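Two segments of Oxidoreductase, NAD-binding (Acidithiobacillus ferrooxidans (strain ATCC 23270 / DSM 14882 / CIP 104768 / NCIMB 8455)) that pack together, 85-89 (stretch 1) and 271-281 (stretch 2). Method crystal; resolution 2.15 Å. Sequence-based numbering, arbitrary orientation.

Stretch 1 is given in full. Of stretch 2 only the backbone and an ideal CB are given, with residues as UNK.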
# COMPACT_ATOMS: atom_id res chain seq x y z
N VAL A 85 -1.49 -22.15 -1.92
CA VAL A 85 -0.30 -21.30 -1.81
C VAL A 85 -0.72 -19.96 -1.20
O VAL A 85 -1.66 -19.31 -1.68
CB VAL A 85 0.38 -21.13 -3.18
CG1 VAL A 85 1.46 -20.04 -3.15
CG2 VAL A 85 0.99 -22.48 -3.67
N HIS A 86 -0.02 -19.54 -0.14
CA HIS A 86 -0.28 -18.23 0.46
C HIS A 86 0.13 -17.10 -0.48
O HIS A 86 1.03 -17.25 -1.32
CB HIS A 86 0.48 -18.09 1.78
CG HIS A 86 0.37 -19.26 2.71
ND1 HIS A 86 -0.68 -19.42 3.60
CD2 HIS A 86 1.20 -20.30 2.93
CE1 HIS A 86 -0.50 -20.53 4.30
NE2 HIS A 86 0.64 -21.08 3.92
N CYS A 87 -0.53 -15.94 -0.34
CA CYS A 87 -0.40 -14.85 -1.31
C CYS A 87 -0.18 -13.50 -0.65
O CYS A 87 -0.95 -13.10 0.24
CB CYS A 87 -1.66 -14.76 -2.19
SG CYS A 87 -1.89 -16.14 -3.26
N LEU A 88 0.85 -12.80 -1.10
CA LEU A 88 1.00 -11.36 -0.89
C LEU A 88 0.70 -10.67 -2.23
O LEU A 88 1.46 -10.82 -3.20
CB LEU A 88 2.40 -11.02 -0.36
CG LEU A 88 2.92 -9.58 -0.43
CD1 LEU A 88 1.98 -8.63 0.30
CD2 LEU A 88 4.33 -9.47 0.09
N ILE A 89 -0.41 -9.94 -2.31
CA ILE A 89 -0.84 -9.28 -3.54
C ILE A 89 -0.44 -7.82 -3.49
O ILE A 89 -0.74 -7.12 -2.50
CB ILE A 89 -2.36 -9.42 -3.74
CG1 ILE A 89 -2.77 -10.89 -3.81
CG2 ILE A 89 -2.81 -8.66 -5.01
CD1 ILE A 89 -4.26 -11.10 -3.91
N UNK A 271 10.71 -5.42 4.79
CA UNK A 271 9.94 -5.51 6.03
C UNK A 271 8.58 -6.15 5.79
O UNK A 271 8.13 -7.02 6.54
CB UNK A 271 9.76 -4.12 6.65
N UNK A 272 7.90 -5.71 4.73
CA UNK A 272 6.57 -6.22 4.41
C UNK A 272 6.63 -7.70 4.04
O UNK A 272 5.77 -8.50 4.43
CB UNK A 272 5.95 -5.41 3.27
N UNK A 273 7.69 -8.12 3.35
CA UNK A 273 7.77 -9.52 2.95
C UNK A 273 8.12 -10.39 4.15
O UNK A 273 7.55 -11.48 4.33
CB UNK A 273 8.80 -9.71 1.84
N UNK A 274 9.04 -9.92 5.00
CA UNK A 274 9.33 -10.69 6.21
C UNK A 274 8.08 -10.82 7.08
O UNK A 274 7.83 -11.88 7.65
CB UNK A 274 10.46 -10.03 7.00
N UNK A 275 7.28 -9.76 7.15
CA UNK A 275 6.05 -9.85 7.93
C UNK A 275 5.09 -10.89 7.34
O UNK A 275 4.53 -11.71 8.08
CB UNK A 275 5.37 -8.48 8.00
N UNK A 276 4.91 -10.88 6.02
CA UNK A 276 4.06 -11.87 5.34
C UNK A 276 4.52 -13.30 5.67
O UNK A 276 3.71 -14.17 6.05
CB UNK A 276 4.09 -11.64 3.83
N UNK A 277 5.83 -13.55 5.57
CA UNK A 277 6.33 -14.91 5.80
C UNK A 277 6.25 -15.30 7.28
O UNK A 277 5.97 -16.47 7.62
CB UNK A 277 7.77 -15.03 5.31
N UNK A 278 6.47 -14.35 8.18
CA UNK A 278 6.30 -14.63 9.61
C UNK A 278 4.85 -14.94 9.91
O UNK A 278 4.56 -15.80 10.74
CB UNK A 278 6.78 -13.45 10.46
N UNK A 279 3.92 -14.26 9.25
CA UNK A 279 2.51 -14.54 9.49
C UNK A 279 2.18 -15.97 9.10
O UNK A 279 1.44 -16.67 9.81
CB UNK A 279 1.62 -13.56 8.72
N UNK A 280 2.72 -16.43 7.97
CA UNK A 280 2.49 -17.83 7.59
C UNK A 280 3.07 -18.76 8.65
O UNK A 280 2.39 -19.68 9.12
CB UNK A 280 3.11 -18.13 6.22
N UNK A 281 4.32 -18.50 9.06
CA UNK A 281 5.08 -19.46 9.86
C UNK A 281 4.71 -19.46 11.35
O UNK A 281 4.88 -20.48 12.02
CB UNK A 281 6.57 -19.17 9.71

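Stretch 2 is a continuous helix, its backbone angles helical throughout, and it runs nearly antiparallel to strand 86-89, with 157° between their directions and 9.6 Å between the axes at closest approach. From the strand, His86 and Leu88 point their CB atoms toward the helix while Cys87 points away, so the helix meets an imidazole ring and a branched aliphatic chain.

Position 271 lies beyond the reach of the strand and accepts almost any helix-compatible residue; it is Ala271. At 272 the CB points toward stretch 1 but stands 5.4 Å from Leu88 CD2, at the margin of the contact. A long chain could lay its methylenes there, whether aliphatic or polar at the tip. The residue is Glu272, whose CG comes within 4.5 Å of Leu88 CD2; stretch 1 offers its carboxylate no charged partner.

Position 273 projects sideways, its ideal CB 4.8 Å from Leu88 CD2. Leu, Ile, Met or Val could cover that methyl. Ile273 does so, with CG1 3.7 Å from Leu88 CD2. Positions 274 and 275 have nothing of the strand near them, so polar residues are acceptable: they are Glu274 and Asp275.

Position 276 is the centre of the contact. Its CB points toward the strand, 4.3 Å from Leu88 CD2, and the CA of 276 is 7.0 Å from Leu88 CA, leaving room for a large apolar side chain; Leu, Met or Phe would be reasonable. The deposited Phe276, with chi1 t, sends its ring toward the strand, CZ foremost. Leu88 CB sits over one face, 3.6 Å from the Phe276 ring centroid, a CH-pi contact, while the ring tip reaches the backbone, with Phe276 CZ 3.3 Å from Leu88 N and 3.4 Å from Cys87 C.

At 277 the CB points away, so stretch 1 imposes little choice; Leu277 makes no contact with it. Position 278 is out of reach, so stretch 1 sets no requirement and a polar residue is acceptable. Asn278 ND2 donates a weak hydrogen bond to Glu274 OE2, 3.4 Å away, one turn back. Position 279, likewise remote, is Ala279.

One turn after 276, position 280 again points toward the strand, with its CB 4.4 Å from His86 CD2. An aliphatic residue could lie against the imidazole; Ile, Leu, Val or Met would serve. Ile280 places CG1 over the ring face, 3.8 Å from the His86 ring centroid, and extends CD1 to 3.5 Å from His86 CB. Position 281 is out of reach; it is Ala281.

Stretch 2 271-281: AEIEDFLNAIA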
# COMPACT_ATOMS: atom_id res chain seq x y z
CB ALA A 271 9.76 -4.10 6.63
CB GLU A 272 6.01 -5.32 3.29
CG GLU A 272 4.80 -5.74 2.51
CD GLU A 272 4.30 -4.62 1.57
OE1 GLU A 272 3.30 -3.93 1.87
OE2 GLU A 272 4.93 -4.40 0.52
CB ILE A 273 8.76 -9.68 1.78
CG1 ILE A 273 8.05 -9.25 0.49
CG2 ILE A 273 9.26 -11.13 1.67
CD1 ILE A 273 8.95 -9.15 -0.73
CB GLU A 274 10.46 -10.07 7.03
CG GLU A 274 10.80 -10.95 8.24
CD GLU A 274 11.89 -10.40 9.13
OE1 GLU A 274 12.79 -9.71 8.62
OE2 GLU A 274 11.84 -10.66 10.35
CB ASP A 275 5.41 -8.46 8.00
CG ASP A 275 4.17 -8.45 8.85
OD1 ASP A 275 3.12 -8.88 8.33
OD2 ASP A 275 4.23 -8.01 10.02
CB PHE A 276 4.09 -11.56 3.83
CG PHE A 276 3.52 -12.64 2.91
CD1 PHE A 276 2.24 -13.15 3.09
CD2 PHE A 276 4.26 -13.09 1.83
CE1 PHE A 276 1.72 -14.12 2.22
CE2 PHE A 276 3.76 -14.07 0.96
CZ PHE A 276 2.48 -14.58 1.15
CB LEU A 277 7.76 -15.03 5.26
CG LEU A 277 7.97 -14.82 3.76
CD1 LEU A 277 9.44 -15.01 3.36
CD2 LEU A 277 7.07 -15.75 2.96
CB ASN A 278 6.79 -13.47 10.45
CG ASN A 278 8.29 -13.33 10.42
OD1 ASN A 278 9.00 -14.31 10.21
ND2 ASN A 278 8.78 -12.12 10.60
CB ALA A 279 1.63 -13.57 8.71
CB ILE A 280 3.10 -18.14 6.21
CG1 ILE A 280 2.34 -17.41 5.10
CG2 ILE A 280 3.10 -19.66 5.98
CD1 ILE A 280 3.16 -17.18 3.82
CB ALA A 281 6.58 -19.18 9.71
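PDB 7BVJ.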